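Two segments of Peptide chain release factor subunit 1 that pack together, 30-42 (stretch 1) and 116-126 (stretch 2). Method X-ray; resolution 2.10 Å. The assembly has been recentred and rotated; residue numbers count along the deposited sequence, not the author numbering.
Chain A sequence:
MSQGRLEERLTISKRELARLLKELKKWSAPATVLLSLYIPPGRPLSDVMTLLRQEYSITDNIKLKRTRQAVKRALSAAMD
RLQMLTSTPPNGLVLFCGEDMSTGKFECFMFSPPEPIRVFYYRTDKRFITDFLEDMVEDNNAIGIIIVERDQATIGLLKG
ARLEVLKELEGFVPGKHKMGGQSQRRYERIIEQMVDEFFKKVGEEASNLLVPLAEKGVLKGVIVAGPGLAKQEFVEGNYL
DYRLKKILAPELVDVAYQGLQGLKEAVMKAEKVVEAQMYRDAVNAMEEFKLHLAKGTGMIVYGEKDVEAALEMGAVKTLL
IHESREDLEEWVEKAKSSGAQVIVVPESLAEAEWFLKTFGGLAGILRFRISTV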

# COMPACT_ATOMS: atom_id res chain seq x y z
N PRO A 30 -14.46 0.33 -19.83
CA PRO A 30 -14.14 -0.72 -20.81
C PRO A 30 -12.98 -0.35 -21.75
O PRO A 30 -12.05 -1.14 -21.89
N ALA A 31 -13.06 0.81 -22.38
CA ALA A 31 -11.99 1.28 -23.26
C ALA A 31 -11.13 2.31 -22.55
O ALA A 31 -11.49 2.80 -21.48
N THR A 32 -9.98 2.63 -23.14
CA THR A 32 -9.07 3.58 -22.51
C THR A 32 -9.57 5.00 -22.72
O THR A 32 -9.11 5.70 -23.62
N VAL A 33 -10.49 5.43 -21.87
CA VAL A 33 -11.20 6.69 -22.05
C VAL A 33 -11.32 7.53 -20.77
O VAL A 33 -12.19 8.41 -20.67
N LEU A 34 -10.46 7.26 -19.79
CA LEU A 34 -10.41 8.07 -18.57
C LEU A 34 -9.10 8.87 -18.53
O LEU A 34 -8.01 8.30 -18.51
N LEU A 35 -9.24 10.19 -18.52
CA LEU A 35 -8.10 11.10 -18.64
C LEU A 35 -7.38 11.37 -17.33
O LEU A 35 -8.01 11.66 -16.31
N SER A 36 -6.06 11.28 -17.36
CA SER A 36 -5.23 11.65 -16.23
C SER A 36 -4.23 12.72 -16.69
O SER A 36 -3.54 12.53 -17.69
N LEU A 37 -4.14 13.84 -15.97
CA LEU A 37 -3.29 14.95 -16.40
C LEU A 37 -2.60 15.68 -15.24
O LEU A 37 -3.26 16.28 -14.39
N TYR A 38 -1.26 15.65 -15.22
CA TYR A 38 -0.47 16.28 -14.16
C TYR A 38 0.37 17.41 -14.73
O TYR A 38 1.12 17.21 -15.69
N ILE A 39 0.28 18.59 -14.15
CA ILE A 39 0.99 19.76 -14.67
C ILE A 39 1.92 20.40 -13.65
O ILE A 39 1.46 20.96 -12.66
N PRO A 40 3.23 20.33 -13.88
CA PRO A 40 4.19 20.91 -12.93
C PRO A 40 4.09 22.43 -12.89
O PRO A 40 3.57 23.05 -13.82
N PRO A 41 4.61 23.04 -11.82
CA PRO A 41 4.58 24.51 -11.74
C PRO A 41 5.41 25.15 -12.86
O PRO A 41 5.03 26.18 -13.40
N GLY A 42 6.51 24.52 -13.23
CA GLY A 42 7.31 25.05 -14.32
C GLY A 42 6.62 25.11 -15.68
O GLY A 42 7.13 25.73 -16.61
N PRO A 116 4.52 19.30 -4.47
CA PRO A 116 4.72 19.81 -5.83
C PRO A 116 5.03 18.66 -6.79
O PRO A 116 5.92 17.86 -6.53
N ILE A 117 4.28 18.57 -7.88
CA ILE A 117 4.60 17.59 -8.90
C ILE A 117 5.69 18.19 -9.78
O ILE A 117 5.83 19.41 -9.85
N ARG A 118 6.49 17.33 -10.42
CA ARG A 118 7.60 17.82 -11.23
C ARG A 118 7.57 17.28 -12.65
O ARG A 118 8.10 17.91 -13.57
N VAL A 119 6.93 16.12 -12.83
CA VAL A 119 6.89 15.47 -14.13
C VAL A 119 5.51 15.54 -14.79
O VAL A 119 4.53 14.95 -14.30
N PHE A 120 5.43 16.28 -15.88
CA PHE A 120 4.19 16.36 -16.64
C PHE A 120 3.77 14.97 -17.04
O PHE A 120 4.60 14.13 -17.36
N TYR A 121 2.47 14.70 -17.02
CA TYR A 121 2.00 13.39 -17.40
C TYR A 121 0.61 13.55 -17.98
O TYR A 121 -0.21 14.30 -17.44
N TYR A 122 0.36 12.88 -19.09
CA TYR A 122 -0.96 12.88 -19.70
C TYR A 122 -1.29 11.46 -20.09
O TYR A 122 -0.46 10.76 -20.67
N ARG A 123 -2.50 11.01 -19.79
CA ARG A 123 -2.83 9.66 -20.21
C ARG A 123 -4.32 9.39 -20.32
O ARG A 123 -5.14 9.99 -19.63
N THR A 124 -4.67 8.48 -21.23
CA THR A 124 -6.03 7.97 -21.30
C THR A 124 -5.97 6.48 -21.06
O THR A 124 -5.23 5.76 -21.71
N ASP A 125 -6.74 6.00 -20.09
CA ASP A 125 -6.68 4.60 -19.73
C ASP A 125 -8.05 4.10 -19.30
O ASP A 125 -9.02 4.85 -19.34
N LYS A 126 -8.10 2.83 -18.91
CA LYS A 126 -9.33 2.21 -18.43
C LYS A 126 -9.57 2.62 -16.96
O LYS A 126 -10.63 2.34 -16.37

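The two stretches meet as neighbouring antiparallel strands, and their backbones set the positions of the side chains. Three hydrogen-bonded pairs, Leu34 with Asp125, Ser36 with Arg123 and Tyr38 with Tyr121, are each closed by two amide-carbonyl bonds; Ser36 N to Arg123 O and Arg123 N to Ser36 O are both 2.8 Å. Because successive residues of a strand alternate in direction, the side chains of these three pairs share one face of the sheet, while Leu35, Thr124, Leu37 and Tyr122 occupy the other. Within the strands, side chains therefore meet laterally across a face rather than by pointing straight at the opposite strand.

Apolar packing is dense on the Leu35 and Leu37 face. Both leucines adopt chi1 t and chi2 p, which brings their ends nearer the partner strand. Leu35 CD1 lies a very tight 3.2 Å from Tyr122 CE1, whereas Leu37 CD1 reaches the edge of the Tyr122 ring and also approaches Phe120 CE1 at 3.6 Å. Branched, flexible leucine suits this place, since a methyl can fill the space beside a rigid ring. Phe120, with chi1 t, extends the apolar patch beyond the strand: Ile39 CG1 (chi1 m) sits at its ring edge, 4.2 Å from Phe120 CE1.

On the opposite face, Tyr38 takes chi1 m and lies between two neighbours. Its CD1 is 4.0 Å from Tyr121 CB, and its CD2 is 4.0 Å from Ile117 CG2, which lies at the ring edge. A tyrosine serves well here because its ring offers a broad apolar surface while its hydroxyl, in this buried residue, is hydrogen-bonded elsewhere in the structure. Ser36, chi1 m, likewise has its OG satisfied elsewhere; the nearest approach of its small side chain to the second stretch is Ser36 CB to Arg123 O, 4.0 Å.

Past the strand, the prolines replace pairing with ring contacts. Pro40 CD packs 3.8 Å from Phe120 CB, and Pro41, whose CB points toward the other stretch, places CD 3.2 Å from Ile117 O. Lacking an amide hydrogen, proline cannot donate a backbone hydrogen bond, but its compact ring can still cover the neighbouring chain.

No side-chain hydrogen bond or salt bridge joins the two stretches; the polar side-chain bonds made between these residues lie within stretch 2. Arg123 NH1 forms a salt bridge with Asp125 OD1 at 2.5 Å, and Asp125 OD2 accepts a hydrogen bond from Lys126 N at 2.7 Å, so both carboxylate oxygens are engaged. At this exposed end, the long aliphatic part of Lys126 lies along the segment that leads into the first strand: its CG lies 3.8 Å from Thr32 CG2, and its CE 3.6 Å from Pro30 O.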

# COMPACT_ATOMS: atom_id res chain seq x y z
CB PRO A 30 -15.44 -0.87 -21.60
CG PRO A 30 -16.50 -0.42 -20.67
CD PRO A 30 -15.89 0.68 -19.85
CB ALA A 31 -12.56 1.86 -24.54
CB THR A 32 -7.64 3.44 -23.04
OG1 THR A 32 -7.61 3.71 -24.45
CG2 THR A 32 -7.11 2.02 -22.79
CB VAL A 33 -12.62 6.45 -22.60
CG1 VAL A 33 -12.57 5.54 -23.83
CG2 VAL A 33 -13.53 5.86 -21.52
CB LEU A 34 -10.56 7.21 -17.32
CG LEU A 34 -11.90 6.47 -17.17
CD1 LEU A 34 -11.92 5.61 -15.92
CD2 LEU A 34 -13.07 7.44 -17.15
CB LEU A 35 -8.58 12.42 -19.25
CG LEU A 35 -7.61 13.60 -19.32
CD1 LEU A 35 -6.23 13.12 -19.72
CD2 LEU A 35 -8.11 14.63 -20.34
CB SER A 36 -4.48 10.42 -15.69
OG SER A 36 -5.39 9.40 -15.29
CB LEU A 37 -4.11 15.93 -17.23
CG LEU A 37 -3.46 17.26 -17.58
CD1 LEU A 37 -2.38 17.02 -18.62
CD2 LEU A 37 -4.51 18.19 -18.12
CB TYR A 38 0.49 15.27 -13.55
CG TYR A 38 -0.11 14.14 -12.74
CD1 TYR A 38 -0.81 13.10 -13.36
CD2 TYR A 38 0.09 14.06 -11.37
CE1 TYR A 38 -1.34 12.05 -12.60
CE2 TYR A 38 -0.43 13.02 -10.62
CZ TYR A 38 -1.14 12.02 -11.23
OH TYR A 38 -1.64 10.98 -10.46
CB ILE A 39 0.01 20.82 -15.16
CG1 ILE A 39 -1.02 20.20 -16.13
CG2 ILE A 39 0.77 22.01 -15.76
CD1 ILE A 39 -2.20 21.12 -16.44
CB PRO A 40 5.55 20.49 -13.51
CG PRO A 40 5.25 19.31 -14.37
CD PRO A 40 3.91 19.58 -14.96
CB PRO A 41 5.20 24.80 -10.37
CG PRO A 41 5.11 23.50 -9.61
CD PRO A 41 5.21 22.42 -10.63
CB PRO A 116 5.96 20.71 -5.71
CG PRO A 116 6.24 20.82 -4.23
CD PRO A 116 5.65 19.61 -3.59
CB ILE A 117 3.35 17.22 -9.72
CG1 ILE A 117 2.38 18.39 -9.74
CG2 ILE A 117 2.64 16.05 -9.10
CD1 ILE A 117 1.02 18.02 -10.31
CB ARG A 118 8.95 17.53 -10.57
CG ARG A 118 9.65 18.78 -10.03
CD ARG A 118 8.66 19.64 -9.25
NE ARG A 118 9.19 20.95 -8.86
CZ ARG A 118 9.77 21.21 -7.69
NH1 ARG A 118 9.92 20.25 -6.79
NH2 ARG A 118 10.21 22.43 -7.42
CB VAL A 119 7.39 14.01 -14.08
CG1 VAL A 119 6.96 13.33 -12.80
CG2 VAL A 119 6.91 13.22 -15.32
CB PHE A 120 4.36 17.24 -17.88
CG PHE A 120 3.14 17.27 -18.76
CD1 PHE A 120 2.07 18.08 -18.45
CD2 PHE A 120 3.07 16.48 -19.90
CE1 PHE A 120 0.94 18.12 -19.26
CE2 PHE A 120 1.96 16.51 -20.71
CZ PHE A 120 0.89 17.33 -20.40
CB TYR A 121 1.99 12.47 -16.18
CG TYR A 121 1.70 11.02 -16.46
CD1 TYR A 121 2.73 10.13 -16.76
CD2 TYR A 121 0.40 10.52 -16.41
CE1 TYR A 121 2.47 8.79 -17.01
CE2 TYR A 121 0.14 9.18 -16.66
CZ TYR A 121 1.18 8.32 -16.96
OH TYR A 121 0.93 6.99 -17.20
CB TYR A 122 -1.00 13.76 -20.94
CG TYR A 122 -2.19 13.46 -21.84
CD1 TYR A 122 -3.43 14.02 -21.59
CD2 TYR A 122 -2.09 12.58 -22.92
CE1 TYR A 122 -4.52 13.75 -22.39
CE2 TYR A 122 -3.18 12.30 -23.73
CZ TYR A 122 -4.40 12.89 -23.45
OH TYR A 122 -5.50 12.64 -24.22
CB ARG A 123 -2.17 8.65 -19.27
CG ARG A 123 -2.22 7.23 -19.77
CD ARG A 123 -1.04 6.48 -19.20
NE ARG A 123 -0.55 5.49 -20.15
CZ ARG A 123 -0.67 4.18 -19.99
NH1 ARG A 123 -1.26 3.71 -18.90
NH2 ARG A 123 -0.20 3.35 -20.91
CB THR A 124 -6.71 8.28 -22.63
OG1 THR A 124 -5.88 7.86 -23.72
CG2 THR A 124 -6.96 9.77 -22.74
CB ASP A 125 -5.65 4.37 -18.62
CG ASP A 125 -4.91 3.06 -18.79
OD1 ASP A 125 -3.66 3.09 -18.81
OD2 ASP A 125 -5.56 2.01 -18.92
CB LYS A 126 -9.26 0.68 -18.60
CG LYS A 126 -9.12 0.23 -20.07
CD LYS A 126 -8.79 -1.26 -20.20
CE LYS A 126 -8.54 -1.67 -21.66
NZ LYS A 126 -8.13 -3.10 -21.79